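Local coordinates for ferrous iron uptake transporter protein B (Streptococcus thermophilus, PDB 3TAH) that probably drives GTP-dependent uptake of ferrous iron across the cell membrane, this chain being its cytosolic G-protein and helical part with a GDP analogue bound, at residues 172-177 and 247-252; 180-185 and 201-206; 109-114 and 156-161; 68-73 and 209-214. The protein carries 1 engineered substitution. One frame throughout, in Å; residues are numbered along the deposited sequence. Where two conformers were deposited one is given.

Contact 1: 172-177 and 247-252; sequences PIYDDR and NERYAF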
loop_
_atom_site.group_PDB
_atom_site.type_symbol
_atom_site.label_atom_id
_atom_site.label_comp_id
_atom_site.label_asym_id
_atom_site.label_seq_id
_atom_site.Cartn_x
_atom_site.Cartn_y
_atom_site.Cartn_z
ATOM N N PRO A 172 -7.116 0.719 7.743
ATOM C CA PRO A 172 -7.993 -0.444 7.954
ATOM C C PRO A 172 -8.026 -0.865 9.423
ATOM O O PRO A 172 -6.985 -1.103 10.020
ATOM C CB PRO A 172 -7.340 -1.546 7.104
ATOM C CG PRO A 172 -6.660 -0.793 6.014
ATOM C CD PRO A 172 -6.167 0.483 6.640
ATOM N N ILE A 173 -9.222 -0.930 9.997
ATOM C CA ILE A 173 -9.389 -1.312 11.394
ATOM C C ILE A 173 -9.685 -2.803 11.417
ATOM O O ILE A 173 -10.626 -3.260 10.762
ATOM C CB ILE A 173 -10.520 -0.501 12.086
ATOM C CG1 ILE A 173 -10.174 0.983 12.118
ATOM C CG2 ILE A 173 -10.772 -1.012 13.519
ATOM C CD1 ILE A 173 -11.333 1.874 12.595
ATOM N N TYR A 174 -8.874 -3.557 12.156
ATOM C CA TYR A 174 -8.994 -5.010 12.256
ATOM C C TYR A 174 -9.730 -5.406 13.538
ATOM O O TYR A 174 -10.214 -4.540 14.271
ATOM C CB TYR A 174 -7.600 -5.647 12.205
ATOM C CG TYR A 174 -6.841 -5.256 10.965
ATOM C CD1 TYR A 174 -7.404 -5.458 9.693
ATOM C CD2 TYR A 174 -5.590 -4.691 11.035
ATOM C CE1 TYR A 174 -6.724 -5.097 8.527
ATOM C CE2 TYR A 174 -4.902 -4.317 9.873
ATOM C CZ TYR A 174 -5.476 -4.533 8.624
ATOM O OH TYR A 174 -4.820 -4.183 7.472
ATOM N N ASP A 175 -9.820 -6.706 13.801
ATOM C CA ASP A 175 -10.480 -7.206 15.007
ATOM C C ASP A 175 -9.963 -6.515 16.265
ATOM O O ASP A 175 -8.757 -6.236 16.372
ATOM C CB ASP A 175 -10.264 -8.709 15.178
ATOM C CG ASP A 175 -11.068 -9.257 16.340
ATOM O OD1 ASP A 175 -10.486 -9.511 17.409
ATOM O OD2 ASP A 175 -12.296 -9.361 16.181
ATOM N N ASP A 176 -10.861 -6.233 17.212
ATOM C CA ASP A 176 -10.453 -5.657 18.519
ATOM C C ASP A 176 -9.239 -6.302 19.168
ATOM O O ASP A 176 -8.434 -5.602 19.800
ATOM C CB ASP A 176 -11.594 -5.729 19.544
ATOM C CG ASP A 176 -12.698 -4.740 19.266
ATOM O OD1 ASP A 176 -12.490 -3.791 18.482
ATOM O OD2 ASP A 176 -13.784 -4.911 19.849
ATOM N N ARG A 177 -9.110 -7.617 19.035
ATOM C CA ARG A 177 -7.988 -8.346 19.652
ATOM C C ARG A 177 -6.658 -8.047 18.967
ATOM O O ARG A 177 -5.622 -7.985 19.634
ATOM C CB ARG A 177 -8.221 -9.848 19.642
ATOM C CG ARG A 177 -9.357 -10.339 20.535
ATOM C CD ARG A 177 -9.679 -11.780 20.181
ATOM N NE ARG A 177 -10.296 -11.887 18.862
ATOM C CZ ARG A 177 -10.556 -13.027 18.225
ATOM N NH1 ARG A 177 -10.281 -14.207 18.780
ATOM N NH2 ARG A 177 -11.116 -12.993 17.025
ATOM N N ASN A 247 -5.269 -13.233 7.947
ATOM C CA ASN A 247 -6.712 -13.446 8.061
ATOM C C ASN A 247 -7.452 -12.136 8.271
ATOM O O ASN A 247 -8.511 -11.925 7.680
ATOM C CB ASN A 247 -7.032 -14.442 9.196
ATOM C CG ASN A 247 -6.526 -15.845 8.913
ATOM O OD1 ASN A 247 -6.281 -16.204 7.762
ATOM N ND2 ASN A 247 -6.376 -16.657 9.969
ATOM N N GLU A 248 -6.893 -11.250 9.115
ATOM C CA GLU A 248 -7.510 -9.938 9.367
ATOM C C GLU A 248 -7.525 -9.059 8.119
ATOM O O GLU A 248 -8.527 -8.383 7.879
ATOM C CB GLU A 248 -6.860 -9.199 10.553
ATOM C CG GLU A 248 -7.167 -9.819 11.912
ATOM C CD GLU A 248 -8.653 -9.915 12.217
ATOM O OE1 GLU A 248 -9.400 -8.956 11.982
ATOM O OE2 GLU A 248 -9.074 -10.973 12.706
ATOM N N ARG A 249 -6.445 -9.054 7.331
ATOM C CA ARG A 249 -6.434 -8.306 6.065
ATOM C C ARG A 249 -7.562 -8.767 5.135
ATOM O O ARG A 249 -8.351 -7.966 4.659
ATOM C CB ARG A 249 -5.082 -8.402 5.339
ATOM C CG ARG A 249 -3.918 -7.756 6.045
ATOM C CD ARG A 249 -2.634 -7.752 5.192
ATOM N NE ARG A 249 -1.504 -7.278 5.992
ATOM C CZ ARG A 249 -1.316 -6.008 6.344
ATOM N NH1 ARG A 249 -2.159 -5.054 5.950
ATOM N NH2 ARG A 249 -0.266 -5.683 7.095
ATOM N N TYR A 250 -7.642 -10.067 4.883
ATOM C CA TYR A 250 -8.707 -10.606 4.031
ATOM C C TYR A 250 -10.106 -10.403 4.594
ATOM O O TYR A 250 -11.023 -10.131 3.828
ATOM C CB TYR A 250 -8.460 -12.085 3.672
ATOM C CG TYR A 250 -7.371 -12.259 2.643
ATOM C CD1 TYR A 250 -7.503 -11.728 1.364
ATOM C CD2 TYR A 250 -6.200 -12.963 2.937
ATOM C CE1 TYR A 250 -6.493 -11.875 0.413
ATOM C CE2 TYR A 250 -5.195 -13.114 1.990
ATOM C CZ TYR A 250 -5.344 -12.568 0.730
ATOM O OH TYR A 250 -4.352 -12.720 -0.218
ATOM N N ALA A 251 -10.281 -10.495 5.912
ATOM C CA ALA A 251 -11.602 -10.231 6.509
ATOM C C ALA A 251 -12.048 -8.782 6.246
ATOM O O ALA A 251 -13.194 -8.536 5.831
ATOM C CB ALA A 251 -11.614 -10.585 7.995
ATOM N N PHE A 252 -11.137 -7.832 6.472
ATOM C CA PHE A 252 -11.393 -6.426 6.197
ATOM C C PHE A 252 -11.783 -6.211 4.737
ATOM O O PHE A 252 -12.784 -5.549 4.432
ATOM C CB PHE A 252 -10.157 -5.588 6.530
ATOM C CG PHE A 252 -10.254 -4.174 6.045
ATOM C CD1 PHE A 252 -10.943 -3.211 6.785
ATOM C CD2 PHE A 252 -9.648 -3.793 4.852
ATOM C CE1 PHE A 252 -11.037 -1.903 6.329
ATOM C CE2 PHE A 252 -9.736 -2.490 4.397
ATOM C CZ PHE A 252 -10.428 -1.544 5.135
#
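Tyr174 runs alongside Glu248 in the opposite direction, and its atoms meet helix 241-259 one after another. CB starts the series at the carboxylate, 3.8 Å from Glu248 OE1. CG and CD1 then come up against Glu248 CB, and CD1 also comes 3.6 Å from Glu248 O. Farther out, CE1 reaches Phe252 CB, which sits at the edge of the tyrosine ring. Tyr174 OH lies 3.2 Å from Arg249 NH1, but the geometry is too poor for a hydrogen bond; OH pairs with Glu105 OE2, while NH1 bridges to Glu105 OE1 and bonds to Thr101, all on helix 93-105 of the G domain. In the FeoB cytosolic helical domain, the chain here turns into helix 176-189, and Asp175 is its N-cap. OD1 of this aspartate accepts from Arg177 N (2.9 Å) and Arg177 NE (2.8 Å), from opposite faces of the carboxylate. Its own backbone N donates to Glu248 OE1 at 2.9 Å, above the glutamate carboxylate plane, and the bent Glu248 chain (CD turned by chi2 -57°) helps bring the carboxylate there. At the other end, Pro172 CB sits over the centre of the Phe252 ring, 3.6 Å from the centroid, in a CH-pi contact.

Contact 2: 180-185 and 201-206; sequences AAISQI and YAIKLF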
loop_
_atom_site.group_PDB
_atom_site.type_symbol
_atom_site.label_atom_id
_atom_site.label_comp_id
_atom_site.label_asym_id
_atom_site.label_seq_id
_atom_site.Cartn_x
_atom_site.Cartn_y
_atom_site.Cartn_z
ATOM N N ALA A 180 -5.790 -4.315 19.913
ATOM C CA ALA A 180 -5.203 -4.262 21.255
ATOM C C ALA A 180 -3.701 -4.544 21.190
ATOM O O ALA A 180 -2.895 -3.824 21.799
ATOM C CB ALA A 180 -5.907 -5.274 22.202
ATOM N N ALA A 181 -3.325 -5.575 20.436
ATOM C CA ALA A 181 -1.911 -5.905 20.242
ATOM C C ALA A 181 -1.137 -4.775 19.554
ATOM O O ALA A 181 -0.033 -4.431 19.962
ATOM C CB ALA A 181 -1.764 -7.208 19.437
ATOM N N ILE A 182 -1.709 -4.213 18.493
ATOM C CA ILE A 182 -1.059 -3.111 17.765
ATOM C C ILE A 182 -0.870 -1.884 18.686
ATOM O O ILE A 182 0.220 -1.279 18.717
ATOM C CB ILE A 182 -1.850 -2.733 16.508
ATOM C CG1 ILE A 182 -1.834 -3.893 15.499
ATOM C CG2 ILE A 182 -1.293 -1.439 15.870
ATOM C CD1 ILE A 182 -2.873 -3.726 14.399
ATOM N N SER A 183 -1.925 -1.522 19.411
ATOM C CA SER A 183 -1.857 -0.430 20.395
ATOM C C SER A 183 -0.743 -0.600 21.435
ATOM O O SER A 183 -0.052 0.361 21.760
ATOM C CB SER A 183 -3.197 -0.261 21.114
ATOM O OG SER A 183 -4.116 0.396 20.264
ATOM N N GLN A 184 -0.598 -1.808 21.970
ATOM C CA GLN A 184 0.450 -2.097 22.974
ATOM C C GLN A 184 1.849 -2.091 22.366
ATOM O O GLN A 184 2.803 -1.634 23.003
ATOM C CB GLN A 184 0.141 -3.393 23.718
ATOM C CG GLN A 184 -1.069 -3.204 24.622
ATOM C CD GLN A 184 -1.627 -4.505 25.133
ATOM O OE1 GLN A 184 -0.895 -5.453 25.328
ATOM N NE2 GLN A 184 -2.934 -4.543 25.359
ATOM N N ILE A 185 1.978 -2.565 21.126
ATOM C CA ILE A 185 3.262 -2.495 20.425
ATOM C C ILE A 185 3.623 -1.024 20.150
ATOM O O ILE A 185 4.781 -0.627 20.326
ATOM C CB ILE A 185 3.287 -3.359 19.142
ATOM C CG1 ILE A 185 3.254 -4.840 19.523
ATOM C CG2 ILE A 185 4.540 -3.063 18.319
ATOM C CD1 ILE A 185 2.972 -5.764 18.346
ATOM N N TYR A 201 5.104 -0.338 11.138
ATOM C CA TYR A 201 6.142 -0.989 11.926
ATOM C C TYR A 201 5.549 -1.864 13.026
ATOM O O TYR A 201 6.052 -2.956 13.271
ATOM C CB TYR A 201 7.085 0.043 12.533
ATOM C CG TYR A 201 8.022 0.646 11.531
ATOM C CD1 TYR A 201 9.065 -0.106 10.995
ATOM C CD2 TYR A 201 7.889 1.960 11.127
ATOM C CE1 TYR A 201 9.937 0.439 10.070
ATOM C CE2 TYR A 201 8.758 2.510 10.208
ATOM C CZ TYR A 201 9.781 1.747 9.690
ATOM O OH TYR A 201 10.640 2.292 8.765
ATOM N N ALA A 202 4.487 -1.396 13.679
ATOM C CA ALA A 202 3.868 -2.174 14.749
ATOM C C ALA A 202 3.332 -3.517 14.217
ATOM O O ALA A 202 3.517 -4.559 14.841
ATOM C CB ALA A 202 2.769 -1.377 15.442
ATOM N N ILE A 203 2.676 -3.490 13.063
ATOM C CA ILE A 203 2.124 -4.704 12.462
ATOM C C ILE A 203 3.248 -5.637 12.024
ATOM O O ILE A 203 3.164 -6.849 12.234
ATOM C CB ILE A 203 1.183 -4.396 11.281
ATOM C CG1 ILE A 203 -0.072 -3.703 11.794
ATOM C CG2 ILE A 203 0.773 -5.709 10.559
ATOM C CD1 ILE A 203 -0.905 -3.061 10.729
ATOM N N LYS A 204 4.291 -5.079 11.410
ATOM C CA LYS A 204 5.461 -5.877 11.027
ATOM C C LYS A 204 6.137 -6.555 12.211
ATOM O O LYS A 204 6.552 -7.705 12.119
ATOM C CB LYS A 204 6.474 -5.014 10.279
ATOM C CG LYS A 204 6.029 -4.673 8.874
ATOM C CD LYS A 204 6.372 -5.777 7.915
ATOM C CE LYS A 204 5.624 -5.670 6.599
ATOM N NZ LYS A 204 4.183 -5.992 6.778
ATOM N N LEU A 205 6.253 -5.841 13.325
ATOM C CA LEU A 205 6.827 -6.422 14.527
ATOM C C LEU A 205 5.959 -7.547 15.069
ATOM O O LEU A 205 6.482 -8.585 15.505
ATOM C CB LEU A 205 7.027 -5.359 15.605
ATOM C CG LEU A 205 8.222 -4.449 15.300
ATOM C CD1 LEU A 205 8.148 -3.191 16.146
ATOM C CD2 LEU A 205 9.532 -5.203 15.503
ATOM N N PHE A 206 4.645 -7.336 15.028
ATOM C CA PHE A 206 3.709 -8.337 15.511
ATOM C C PHE A 206 3.877 -9.644 14.732
ATOM O O PHE A 206 3.917 -10.732 15.326
ATOM C CB PHE A 206 2.261 -7.856 15.415
ATOM C CG PHE A 206 1.261 -8.886 15.876
ATOM C CD1 PHE A 206 0.971 -9.037 17.229
ATOM C CD2 PHE A 206 0.621 -9.716 14.964
ATOM C CE1 PHE A 206 0.046 -10.000 17.660
ATOM C CE2 PHE A 206 -0.304 -10.687 15.385
ATOM C CZ PHE A 206 -0.596 -10.830 16.729
#
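Phe206 presents the edge of its ring to Ile185, whose CD1 lies near the ring plane and 3.7 Å from Phe206 CB; the two side chains cross at about a right angle. Ala181 CB approaches the same ring obliquely, 3.8 Å from Phe206 CE1. A chi1 of 179° sets Phe206 CG anti to the backbone N, on the side of Ala181 and Ile185. Thr233 of helix 220-237 and Ala241 and Val245 of helix 241-259 also touch Phe206. The helices themselves cross steeply in the cytosolic helical domain of FeoB: the axes of the short segments 180-185 and 201-206 approach to 9.0 Å with 109° between their directions. A small residue lies where the backbones come nearest, since Ala202 and Ile185 have the closest CA atoms. The CG2 branch of Ile185 rests on Ala202, 3.7 Å from its CA, and is also 4.2 Å from Leu205 CD1. Ala202 CB is shared, as Ile182 CG2 meets it from the neighbouring turn at 4.1 Å. The other branch of Ile182 carries CD1 to Ile203 CG1 at 3.8 Å, the two side chains lying aslant. Ile203 in turn packs on Val245 and Arg249 of helix 241-259.

Contact 3: 109-114 and 156-161; sequences PVTIAL and KKAAHT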
loop_
_atom_site.group_PDB
_atom_site.type_symbol
_atom_site.label_atom_id
_atom_site.label_comp_id
_atom_site.label_asym_id
_atom_site.label_seq_id
_atom_site.Cartn_x
_atom_site.Cartn_y
_atom_site.Cartn_z
ATOM N N PRO A 109 -0.494 8.865 1.799
ATOM C CA PRO A 109 -1.880 8.733 1.297
ATOM C C PRO A 109 -1.996 8.009 -0.031
ATOM O O PRO A 109 -1.245 8.313 -0.967
ATOM C CB PRO A 109 -2.343 10.184 1.169
ATOM C CG PRO A 109 -1.618 10.831 2.269
ATOM C CD PRO A 109 -0.240 10.263 2.208
ATOM N N VAL A 110 -2.921 7.057 -0.072
ATOM C CA VAL A 110 -3.157 6.206 -1.230
ATOM C C VAL A 110 -4.333 6.719 -2.055
ATOM O O VAL A 110 -5.344 7.135 -1.486
ATOM C CB VAL A 110 -3.426 4.748 -0.764
ATOM C CG1 VAL A 110 -3.956 3.886 -1.891
ATOM C CG2 VAL A 110 -2.143 4.168 -0.149
ATOM N N THR A 111 -4.171 6.703 -3.386
ATOM C CA THR A 111 -5.236 6.939 -4.361
ATOM C C THR A 111 -5.246 5.682 -5.253
ATOM O O THR A 111 -4.186 5.228 -5.683
ATOM C CB THR A 111 -4.969 8.189 -5.207
ATOM O OG1 THR A 111 -5.038 9.358 -4.377
ATOM C CG2 THR A 111 -5.981 8.303 -6.354
ATOM N N ILE A 112 -6.419 5.115 -5.527
ATOM C CA ILE A 112 -6.505 3.867 -6.302
ATOM C C ILE A 112 -6.943 4.134 -7.736
ATOM O O ILE A 112 -7.944 4.818 -7.931
ATOM C CB ILE A 112 -7.478 2.851 -5.661
ATOM C CG1 ILE A 112 -6.920 2.300 -4.339
ATOM C CG2 ILE A 112 -7.771 1.694 -6.625
ATOM C CD1 ILE A 112 -7.924 1.375 -3.577
ATOM N N ALA A 113 -6.189 3.611 -8.716
ATOM C CA ALA A 113 -6.634 3.523 -10.108
ATOM C C ALA A 113 -7.236 2.126 -10.185
ATOM O O ALA A 113 -6.519 1.133 -10.164
ATOM C CB ALA A 113 -5.479 3.687 -11.114
ATOM N N LEU A 114 -8.561 2.070 -10.264
ATOM C CA LEU A 114 -9.298 0.825 -10.309
ATOM C C LEU A 114 -9.328 0.488 -11.789
ATOM O O LEU A 114 -10.261 0.887 -12.503
ATOM C CB LEU A 114 -10.695 0.999 -9.697
ATOM C CG LEU A 114 -11.602 -0.241 -9.698
ATOM C CD1 LEU A 114 -11.000 -1.320 -8.810
ATOM C CD2 LEU A 114 -13.027 0.063 -9.254
ATOM N N LYS A 156 -4.627 13.424 -11.333
ATOM C CA LYS A 156 -5.026 14.659 -10.642
ATOM C C LYS A 156 -5.390 14.441 -9.170
ATOM O O LYS A 156 -4.994 15.217 -8.278
ATOM C CB LYS A 156 -6.219 15.314 -11.355
ATOM C CG LYS A 156 -6.613 16.696 -10.794
ATOM C CD LYS A 156 -7.706 17.357 -11.630
ATOM C CE LYS A 156 -8.135 18.688 -11.025
ATOM N NZ LYS A 156 -9.279 19.284 -11.780
ATOM N N LYS A 157 -6.162 13.389 -8.926
ATOM C CA LYS A 157 -6.564 13.025 -7.580
ATOM C C LYS A 157 -5.351 12.685 -6.724
ATOM O O LYS A 157 -5.205 13.217 -5.609
ATOM C CB LYS A 157 -7.547 11.854 -7.624
ATOM C CG LYS A 157 -8.139 11.406 -6.293
ATOM C CD LYS A 157 -8.813 12.529 -5.515
ATOM C CE LYS A 157 -10.019 13.081 -6.251
ATOM N NZ LYS A 157 -10.789 14.011 -5.370
ATOM N N ALA A 158 -4.478 11.822 -7.250
ATOM C CA ALA A 158 -3.260 11.434 -6.543
ATOM C C ALA A 158 -2.419 12.664 -6.237
ATOM O O ALA A 158 -1.918 12.807 -5.114
ATOM C CB ALA A 158 -2.449 10.401 -7.341
ATOM N N ALA A 159 -2.282 13.556 -7.222
ATOM C CA ALA A 159 -1.501 14.792 -7.042
ATOM C C ALA A 159 -2.015 15.708 -5.927
ATOM O O ALA A 159 -1.206 16.451 -5.351
ATOM C CB ALA A 159 -1.377 15.570 -8.365
ATOM N N HIS A 160 -3.319 15.643 -5.620
ATOM C CA HIS A 160 -3.954 16.449 -4.561
ATOM C C HIS A 160 -4.281 15.670 -3.285
ATOM O O HIS A 160 -4.990 16.177 -2.420
ATOM C CB HIS A 160 -5.218 17.124 -5.111
ATOM C CG HIS A 160 -4.911 18.194 -6.109
ATOM N ND1 HIS A 160 -4.842 17.949 -7.463
ATOM C CD2 HIS A 160 -4.622 19.508 -5.947
ATOM C CE1 HIS A 160 -4.537 19.067 -8.096
ATOM N NE2 HIS A 160 -4.394 20.028 -7.201
ATOM N N THR A 161 -3.745 14.455 -3.181
ATOM C CA THR A 161 -3.926 13.558 -2.046
ATOM C C THR A 161 -2.528 13.146 -1.566
ATOM O O THR A 161 -2.023 12.059 -1.882
ATOM C CB THR A 161 -4.767 12.336 -2.443
ATOM O OG1 THR A 161 -5.983 12.767 -3.065
ATOM C CG2 THR A 161 -5.093 11.472 -1.208
HETATM O O HOH W 1 -2.567 9.652 -3.075
#
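Thr111 is the hub of the first shell, touching three residues of segment 156-161, two through OG1 and one through CG2. Its OG1 lies against Ala158 CA at 3.5 Å and Thr161 CB at 3.6 Å. Its methyl CG2, anti to the backbone N, meets Lys157 CG at 3.8 Å, where the lysine chain crosses the threonine at about a right angle before bending away. Pro109 adds the end of the seam, with CB 3.6 Å from Thr161 O and slightly farther from its CG2. A water ties the polar atoms together: it is hydrogen-bonded to Thr111 OG1 and Pro109 O at 2.8 Å each and to Thr161 O at 2.7 Å, joining the start of the strand to the turn that follows the helix. This is the alpha/beta layering of a P-loop G domain: helix 151-159 covers strand 110-115 of the central sheet, and that strand ends at Asn115, which with Met116 and Asp118 just beyond binds GDP. In the next shell, Thr161 is fixed by its own hydroxyl, which donates to Lys157 O at 2.7 Å from above the carbonyl plane, and its N bonds to Ala158 O. His160, the first residue to leave helical geometry, folds its ring back so that ND1 donates to Lys156 O. On the strand side, backbone bonds from Pro109 and Thr111 to strand 83-89 hold the threonine in place.

Contact 4: 68-73 and 209-214; sequences EEKVAR and DSLVEA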
loop_
_atom_site.group_PDB
_atom_site.type_symbol
_atom_site.label_atom_id
_atom_site.label_comp_id
_atom_site.label_asym_id
_atom_site.label_seq_id
_atom_site.Cartn_x
_atom_site.Cartn_y
_atom_site.Cartn_z
ATOM N N GLU A 68 12.436 -7.151 -4.982
ATOM C CA GLU A 68 11.410 -6.240 -5.485
ATOM C C GLU A 68 10.528 -5.703 -4.363
ATOM O O GLU A 68 10.268 -4.510 -4.298
ATOM C CB GLU A 68 10.551 -6.946 -6.530
ATOM C CG GLU A 68 11.273 -7.211 -7.844
ATOM C CD GLU A 68 12.164 -8.448 -7.847
ATOM O OE1 GLU A 68 12.080 -9.293 -6.920
ATOM O OE2 GLU A 68 12.966 -8.566 -8.798
ATOM N N GLU A 69 10.070 -6.593 -3.487
ATOM C CA GLU A 69 9.296 -6.196 -2.314
ATOM C C GLU A 69 10.098 -5.296 -1.376
ATOM O O GLU A 69 9.565 -4.341 -0.811
ATOM C CB GLU A 69 8.849 -7.429 -1.542
ATOM C CG GLU A 69 7.762 -8.222 -2.217
ATOM C CD GLU A 69 7.577 -9.557 -1.553
ATOM O OE1 GLU A 69 6.581 -9.734 -0.823
ATOM O OE2 GLU A 69 8.447 -10.420 -1.748
ATOM N N LYS A 70 11.385 -5.600 -1.218
ATOM C CA LYS A 70 12.256 -4.791 -0.353
ATOM C C LYS A 70 12.457 -3.389 -0.933
ATOM O O LYS A 70 12.404 -2.402 -0.208
ATOM C CB LYS A 70 13.606 -5.485 -0.096
ATOM C CG LYS A 70 14.453 -4.745 0.935
ATOM C CD LYS A 70 15.705 -5.512 1.367
ATOM C CE LYS A 70 16.464 -4.749 2.437
ATOM N NZ LYS A 70 17.020 -3.464 1.936
ATOM N N VAL A 71 12.695 -3.302 -2.238
ATOM C CA VAL A 71 12.829 -2.002 -2.894
ATOM C C VAL A 71 11.575 -1.155 -2.668
ATOM O O VAL A 71 11.680 0.018 -2.300
ATOM C CB VAL A 71 13.167 -2.151 -4.406
ATOM C CG1 VAL A 71 12.722 -0.927 -5.247
ATOM C CG2 VAL A 71 14.672 -2.412 -4.543
ATOM N N ALA A 72 10.405 -1.752 -2.860
ATOM C CA ALA A 72 9.148 -1.007 -2.703
ATOM C C ALA A 72 9.002 -0.507 -1.266
ATOM O O ALA A 72 8.727 0.673 -1.025
ATOM C CB ALA A 72 7.958 -1.850 -3.111
ATOM N N ARG A 73 9.200 -1.403 -0.304
ATOM C CA ARG A 73 9.083 -1.040 1.106
ATOM C C ARG A 73 10.033 0.087 1.517
ATOM O O ARG A 73 9.590 1.087 2.096
ATOM C CB ARG A 73 9.333 -2.258 1.994
ATOM C CG ARG A 73 9.101 -1.983 3.456
ATOM C CD ARG A 73 9.753 -3.006 4.336
ATOM N NE ARG A 73 9.137 -4.324 4.236
ATOM C CZ ARG A 73 9.277 -5.300 5.132
ATOM N NH1 ARG A 73 10.019 -5.121 6.226
ATOM N NH2 ARG A 73 8.671 -6.464 4.936
ATOM N N ASP A 209 8.405 -9.808 11.290
ATOM C CA ASP A 209 9.113 -9.464 10.082
ATOM C C ASP A 209 10.610 -9.332 10.356
ATOM O O ASP A 209 11.039 -8.486 11.135
ATOM C CB ASP A 209 8.572 -8.154 9.523
ATOM C CG ASP A 209 9.153 -7.835 8.172
ATOM O OD1 ASP A 209 8.578 -8.293 7.160
ATOM O OD2 ASP A 209 10.185 -7.127 8.130
ATOM N N SER A 210 11.401 -10.172 9.713
ATOM C CA SER A 210 12.834 -10.243 9.988
ATOM C C SER A 210 13.597 -8.975 9.586
ATOM O O SER A 210 14.586 -8.646 10.218
ATOM C CB SER A 210 13.432 -11.497 9.332
ATOM O OG SER A 210 13.170 -11.501 7.953
ATOM N N LEU A 211 13.140 -8.264 8.555
ATOM C CA LEU A 211 13.786 -7.011 8.135
ATOM C C LEU A 211 13.602 -5.883 9.141
ATOM O O LEU A 211 14.553 -5.174 9.465
ATOM C CB LEU A 211 13.278 -6.549 6.767
ATOM C CG LEU A 211 13.743 -7.295 5.519
ATOM C CD1 LEU A 211 12.926 -6.827 4.318
ATOM C CD2 LEU A 211 15.233 -7.073 5.293
ATOM N N VAL A 212 12.373 -5.712 9.629
ATOM C CA VAL A 212 12.087 -4.678 10.630
ATOM C C VAL A 212 12.832 -5.005 11.919
ATOM O O VAL A 212 13.426 -4.112 12.536
ATOM C CB VAL A 212 10.571 -4.475 10.845
ATOM C CG1 VAL A 212 10.284 -3.676 12.107
ATOM C CG2 VAL A 212 9.943 -3.787 9.611
ATOM N N GLU A 213 12.837 -6.278 12.313
ATOM C CA GLU A 213 13.532 -6.682 13.553
ATOM C C GLU A 213 15.033 -6.405 13.500
ATOM O O GLU A 213 15.630 -5.958 14.477
ATOM C CB GLU A 213 13.300 -8.163 13.835
ATOM C CG GLU A 213 11.880 -8.446 14.249
ATOM C CD GLU A 213 11.554 -9.905 14.357
ATOM O OE1 GLU A 213 12.322 -10.752 13.866
ATOM O OE2 GLU A 213 10.500 -10.220 14.936
ATOM N N ALA A 214 15.633 -6.676 12.349
ATOM C CA ALA A 214 17.055 -6.410 12.145
ATOM C C ALA A 214 17.362 -4.916 12.055
ATOM O O ALA A 214 18.428 -4.500 12.475
ATOM C CB ALA A 214 17.540 -7.133 10.892
#
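Asp209 OD2 is gripped by two donors, one from each segment. Arg73 NH1 meets it at 2.8 Å in an almost straight bond (176°), coming from above the carboxylate plane, while Val212 N donates at 3.0 Å to its anti lone pair. Arg73 NH2 holds the other oxygen, Asp209 OD1, at 2.9 Å, on the syn side but tilted out of the carboxylate plane. The salt bridge is therefore end-on and bidentate, tip to tip, with the guanidinium and carboxylate planes 45° apart. A turn of the arginine chain at chi3 (-68°) places NE before the guanidinium meets the acid. Leu211 lays CD1 over one face of that guanidinium, offset toward the rim, and Val212 CG2 comes within 3.6 Å of NH1. Lys70 CE touches Leu211 CD2 at 3.9 Å, while its NZ pairs with Asp74. Arg73 NH2 has a second acceptor in Met62 O. Asp209 is the N-cap of helix 210-215, with Val212 N giving the capping bond; Arg73 stands on helix 67-77, downstream of the predicted GTP-binding Asp55-Gly58. One aspartate thus serves a helix start and an interdomain bridge, and the arginine and helix N terminus would both be expected to favour its ionised form.

Overall arrangement
From the N terminus, the first segment met is 68-73, which opens contact 4. Before that loop closes, 109-114 and 156-161 close contact 3 entirely within the G domain. The chain then leaves for the helical domain: 172-177 opens contact 1, and 180-185 with 201-206 closes contact 2 inside both longer loops, joining helices 176-189 and 198-206. Segment 209-214 closes contact 4, tying the helical domain to the G domain, and 247-252 closes contact 1 last, joining the start of helix 176-189 to helix 241-259, so contacts 1 and 4 cross. Contact 2 touches both, through Ile203 and through Lys204. Contact 3 lies across the chain's centre from contacts 2 and 4.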